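Local atomic coordinates of creatinine amidohydrolase (Nostoc punctiforme PCC 73102, PDB entry 3NO4), a protein that probably hydrolyses carbon-nitrogen bonds in linear amides, as a metal-dependent member of the creatininase superfamily. Residues S37-Q49 / D59-G71. Residues are numbered along the deposited sequence; the frame is centred on the assembly and turned at random.
Sequences SKGIIFPIGSTEQ and DAICAEAIAAGVG. With NI (nickel (II) ion), chain D.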
loop_
_atom_site.group_PDB
_atom_site.type_symbol
_atom_site.label_atom_id
_atom_site.label_comp_id
_atom_site.label_asym_id
_atom_site.label_seq_id
_atom_site.Cartn_x
_atom_site.Cartn_y
_atom_site.Cartn_z
ATOM N N SER A 37 6.198 -22.376 -26.898
ATOM C CA SER A 37 5.952 -22.613 -25.471
ATOM C C SER A 37 5.488 -21.384 -24.746
ATOM O O SER A 37 5.889 -20.301 -25.112
ATOM C CB SER A 37 7.235 -23.118 -24.795
ATOM O OG SER A 37 7.024 -23.332 -23.397
ATOM N N LYS A 38 4.648 -21.564 -23.714
ATOM C CA LYS A 38 4.223 -20.460 -22.856
ATOM C C LYS A 38 4.839 -20.549 -21.450
ATOM O O LYS A 38 4.423 -19.806 -20.555
ATOM C CB LYS A 38 2.679 -20.370 -22.778
ATOM C CG LYS A 38 1.902 -20.514 -24.122
ATOM C CD LYS A 38 2.334 -19.473 -25.177
ATOM C CE LYS A 38 1.580 -19.635 -26.519
ATOM N NZ LYS A 38 1.662 -18.369 -27.274
ATOM N N GLY A 39 5.872 -21.387 -21.284
ATOM C CA GLY A 39 6.521 -21.582 -20.003
ATOM C C GLY A 39 7.789 -20.751 -19.820
ATOM O O GLY A 39 8.483 -20.417 -20.780
ATOM N N ILE A 40 8.047 -20.375 -18.575
ATOM C CA ILE A 40 9.246 -19.674 -18.165
ATOM C C ILE A 40 9.606 -20.120 -16.731
ATOM O O ILE A 40 8.708 -20.339 -15.883
ATOM C CB ILE A 40 9.052 -18.110 -18.244
ATOM C CG1 ILE A 40 10.355 -17.383 -17.920
ATOM C CG2 ILE A 40 7.911 -17.661 -17.336
ATOM C CD1 ILE A 40 10.452 -15.902 -18.462
ATOM N N ILE A 41 10.905 -20.288 -16.503
ATOM C CA ILE A 41 11.472 -20.668 -15.203
ATOM C C ILE A 41 12.077 -19.414 -14.593
ATOM O O ILE A 41 12.820 -18.689 -15.294
ATOM C CB ILE A 41 12.532 -21.747 -15.321
ATOM C CG1 ILE A 41 11.888 -23.031 -15.835
ATOM C CG2 ILE A 41 13.231 -21.989 -13.953
ATOM C CD1 ILE A 41 12.880 -24.110 -16.187
ATOM N N PHE A 42 11.676 -19.098 -13.356
ATOM C CA PHE A 42 12.379 -18.123 -12.528
ATOM C C PHE A 42 13.164 -18.777 -11.407
ATOM O O PHE A 42 12.562 -19.462 -10.586
ATOM C CB PHE A 42 11.428 -17.078 -11.953
ATOM C CG PHE A 42 11.089 -16.020 -12.935
ATOM C CD1 PHE A 42 11.971 -14.973 -13.163
ATOM C CD2 PHE A 42 9.915 -16.090 -13.672
ATOM C CE1 PHE A 42 11.695 -14.005 -14.114
ATOM C CE2 PHE A 42 9.604 -15.109 -14.630
ATOM C CZ PHE A 42 10.518 -14.071 -14.859
ATOM N N PRO A 43 14.502 -18.565 -11.362
ATOM C CA PRO A 43 15.198 -18.961 -10.137
ATOM C C PRO A 43 14.911 -17.908 -9.070
ATOM O O PRO A 43 14.962 -16.705 -9.375
ATOM C CB PRO A 43 16.681 -18.980 -10.540
ATOM C CG PRO A 43 16.769 -18.549 -11.936
ATOM C CD PRO A 43 15.440 -18.031 -12.363
ATOM N N ILE A 44 14.568 -18.347 -7.871
ATOM C CA ILE A 44 14.370 -17.456 -6.740
ATOM C C ILE A 44 15.151 -17.949 -5.541
ATOM O O ILE A 44 15.009 -19.084 -5.135
ATOM C CB ILE A 44 12.873 -17.149 -6.407
ATOM C CG1 ILE A 44 12.766 -16.112 -5.269
ATOM C CG2 ILE A 44 12.090 -18.408 -6.066
ATOM C CD1 ILE A 44 11.319 -15.549 -5.048
ATOM N N GLY A 45 16.007 -17.093 -5.002
ATOM C CA GLY A 45 16.714 -17.388 -3.756
ATOM C C GLY A 45 16.575 -16.308 -2.691
ATOM O O GLY A 45 15.457 -15.844 -2.363
ATOM N N SER A 46 17.720 -15.946 -2.127
ATOM C CA SER A 46 17.800 -15.079 -0.971
ATOM C C SER A 46 19.227 -14.627 -0.777
ATOM O O SER A 46 20.171 -15.287 -1.257
ATOM C CB SER A 46 17.329 -15.833 0.291
ATOM O OG SER A 46 17.179 -14.932 1.369
ATOM N N THR A 47 19.381 -13.529 -0.062
ATOM C CA THR A 47 20.676 -12.968 0.318
ATOM C C THR A 47 20.656 -12.950 1.845
ATOM O O THR A 47 20.082 -12.059 2.434
ATOM C CB THR A 47 20.844 -11.563 -0.282
ATOM O OG1 THR A 47 20.712 -11.661 -1.701
ATOM C CG2 THR A 47 22.213 -10.922 0.085
ATOM N N GLU A 48 21.219 -13.994 2.471
ATOM C CA GLU A 48 21.101 -14.165 3.926
ATOM C C GLU A 48 22.249 -14.977 4.472
ATOM O O GLU A 48 22.756 -15.889 3.795
ATOM C CB GLU A 48 19.782 -14.896 4.278
ATOM C CG GLU A 48 19.647 -16.273 3.588
ATOM C CD GLU A 48 18.349 -16.949 3.807
ATOM O OE1 GLU A 48 17.292 -16.308 3.585
ATOM O OE2 GLU A 48 18.382 -18.140 4.166
ATOM N N GLN A 49 22.558 -14.723 5.738
ATOM C CA GLN A 49 23.563 -15.479 6.466
ATOM C C GLN A 49 23.382 -17.008 6.296
ATOM O O GLN A 49 22.257 -17.514 6.293
ATOM C CB GLN A 49 23.561 -15.053 7.954
ATOM C CG GLN A 49 22.355 -15.541 8.753
ATOM C CD GLN A 49 22.481 -16.972 9.251
ATOM O OE1 GLN A 49 23.578 -17.581 9.207
ATOM N NE2 GLN A 49 21.354 -17.549 9.639
ATOM N N ASP A 59 21.292 -19.529 -1.370
ATOM C CA ASP A 59 19.949 -19.839 -1.909
ATOM C C ASP A 59 19.780 -19.379 -3.334
ATOM O O ASP A 59 19.259 -20.142 -4.152
ATOM C CB ASP A 59 18.826 -19.303 -1.016
ATOM C CG ASP A 59 18.888 -19.889 0.393
ATOM O OD1 ASP A 59 19.607 -20.901 0.560
ATOM O OD2 ASP A 59 18.238 -19.373 1.344
ATOM N N ALA A 60 20.263 -18.182 -3.642
ATOM C CA ALA A 60 20.284 -17.693 -5.039
ATOM C C ALA A 60 21.230 -18.515 -5.935
ATOM O O ALA A 60 20.855 -18.842 -7.055
ATOM C CB ALA A 60 20.656 -16.215 -5.101
ATOM N N ILE A 61 22.417 -18.844 -5.427
ATOM C CA ILE A 61 23.436 -19.626 -6.169
ATOM C C ILE A 61 22.849 -20.990 -6.569
ATOM O O ILE A 61 22.915 -21.390 -7.746
ATOM C CB ILE A 61 24.749 -19.777 -5.338
ATOM C CG1 ILE A 61 25.454 -18.414 -5.247
ATOM C CG2 ILE A 61 25.702 -20.887 -5.910
ATOM C CD1 ILE A 61 26.552 -18.301 -4.160
ATOM N N CYS A 62 22.224 -21.648 -5.594
ATOM C CA CYS A 62 21.646 -22.967 -5.790
ATOM C C CYS A 62 20.511 -22.937 -6.796
ATOM O O CYS A 62 20.563 -23.672 -7.789
ATOM C CB CYS A 62 21.172 -23.552 -4.456
ATOM S SG CYS A 62 22.559 -24.060 -3.367
ATOM N N ALA A 63 19.513 -22.065 -6.543
ATOM C CA ALA A 63 18.365 -21.913 -7.439
ATOM C C ALA A 63 18.764 -21.579 -8.886
ATOM O O ALA A 63 18.239 -22.180 -9.830
ATOM C CB ALA A 63 17.424 -20.853 -6.917
ATOM N N GLU A 64 19.695 -20.629 -9.032
ATOM C CA GLU A 64 20.186 -20.176 -10.324
ATOM C C GLU A 64 20.844 -21.288 -11.108
ATOM O O GLU A 64 20.509 -21.485 -12.264
ATOM C CB GLU A 64 21.208 -19.041 -10.147
ATOM C CG GLU A 64 21.689 -18.450 -11.397
ATOM C CD GLU A 64 22.440 -17.167 -11.157
ATOM O OE1 GLU A 64 21.810 -16.114 -11.033
ATOM O OE2 GLU A 64 23.664 -17.227 -11.061
ATOM N N ALA A 65 21.800 -21.968 -10.479
ATOM C CA ALA A 65 22.520 -23.059 -11.123
ATOM C C ALA A 65 21.571 -24.216 -11.559
ATOM O O ALA A 65 21.631 -24.712 -12.712
ATOM C CB ALA A 65 23.632 -23.579 -10.206
ATOM N N ILE A 66 20.685 -24.619 -10.647
ATOM C CA ILE A 66 19.723 -25.688 -10.946
ATOM C C ILE A 66 18.741 -25.233 -12.072
ATOM O O ILE A 66 18.493 -25.997 -13.009
ATOM C CB ILE A 66 18.991 -26.155 -9.677
ATOM C CG1 ILE A 66 19.982 -26.856 -8.695
ATOM C CG2 ILE A 66 17.791 -27.074 -10.013
ATOM C CD1 ILE A 66 19.389 -26.964 -7.281
ATOM N N ALA A 67 18.241 -23.997 -11.996
ATOM C CA ALA A 67 17.319 -23.454 -12.998
ATOM C C ALA A 67 17.939 -23.464 -14.393
ATOM O O ALA A 67 17.273 -23.853 -15.366
ATOM C CB ALA A 67 16.889 -22.029 -12.629
ATOM N N ALA A 68 19.221 -23.075 -14.491
ATOM C CA ALA A 68 19.895 -23.069 -15.798
ATOM C C ALA A 68 19.989 -24.506 -16.334
ATOM O O ALA A 68 19.740 -24.750 -17.523
ATOM C CB ALA A 68 21.260 -22.392 -15.742
ATOM N N GLY A 69 20.291 -25.450 -15.451
ATOM C CA GLY A 69 20.328 -26.870 -15.806
ATOM C C GLY A 69 18.989 -27.383 -16.305
ATOM O O GLY A 69 18.927 -28.103 -17.310
ATOM N N VAL A 70 17.909 -26.974 -15.632
ATOM C CA VAL A 70 16.573 -27.426 -15.984
ATOM C C VAL A 70 16.170 -26.804 -17.322
ATOM O O VAL A 70 15.658 -27.503 -18.208
ATOM C CB VAL A 70 15.550 -27.121 -14.849
ATOM C CG1 VAL A 70 14.082 -27.454 -15.278
ATOM C CG2 VAL A 70 15.901 -27.858 -13.566
ATOM N N GLY A 71 16.421 -25.500 -17.485
ATOM C CA GLY A 71 16.220 -24.807 -18.763
ATOM C C GLY A 71 16.894 -25.584 -19.875
ATOM O O GLY A 71 16.253 -25.986 -20.837
HETATM NI NI NI D . 19.806 -21.818 2.447
HETATM O O HOH W 1 21.260 -17.227 0.540
HETATM O O HOH W 2 18.751 -22.530 4.073
#
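Strand 39-44 and the helix of residues 59-71 form the first half of a beta-alpha-beta crossover that leads on to strand 77-78 of the parallel sheet, and their shared end carries part of the metal site. The two axes run nearly antiparallel, at 159°, and approach to 6.8 Å. Small residues on the helix permit this closeness: Pro43 sets CG and CB against the methyl of Ala67 (CG to CB 3.6 Å), while its CB also touches the carbonyl O of Ala63. Nearer the start of the strand, Ile41 has CG1 beside the backbone N (chi1 -65°), which carries CD1 to within 3.7 Å of Val70 CG1 and leaves CG2 against Ala67 CB. Where the strand ends, Gly45 CA lies 3.6 Å from Ala60 N, and a beta carbon on Gly45 would collide with the helix backbone. A water links the two segments here, donating to Ser46 O and accepting from Asp59 N. Asp59 OD1 binds nickel at 2.1 Å, with His50, Glu191 and a second water completing the observed ligands. Its other oxygen, OD2, stands 3.1 Å from Glu48 OE2, two acceptors not hydrogen-bonded to each other, the carboxylate planes turned 68° apart. An alanine in place of Glu48 would probably open a gap beside Asp59 OD2 and strip this side of the metal pocket of a carboxylate that could share in binding a cation. The chemistry thus changes along the interface, from apolar contacts holding helix to sheet to paired carboxylates whose close approach is consistent with a second cation position, as in the binuclear creatininases.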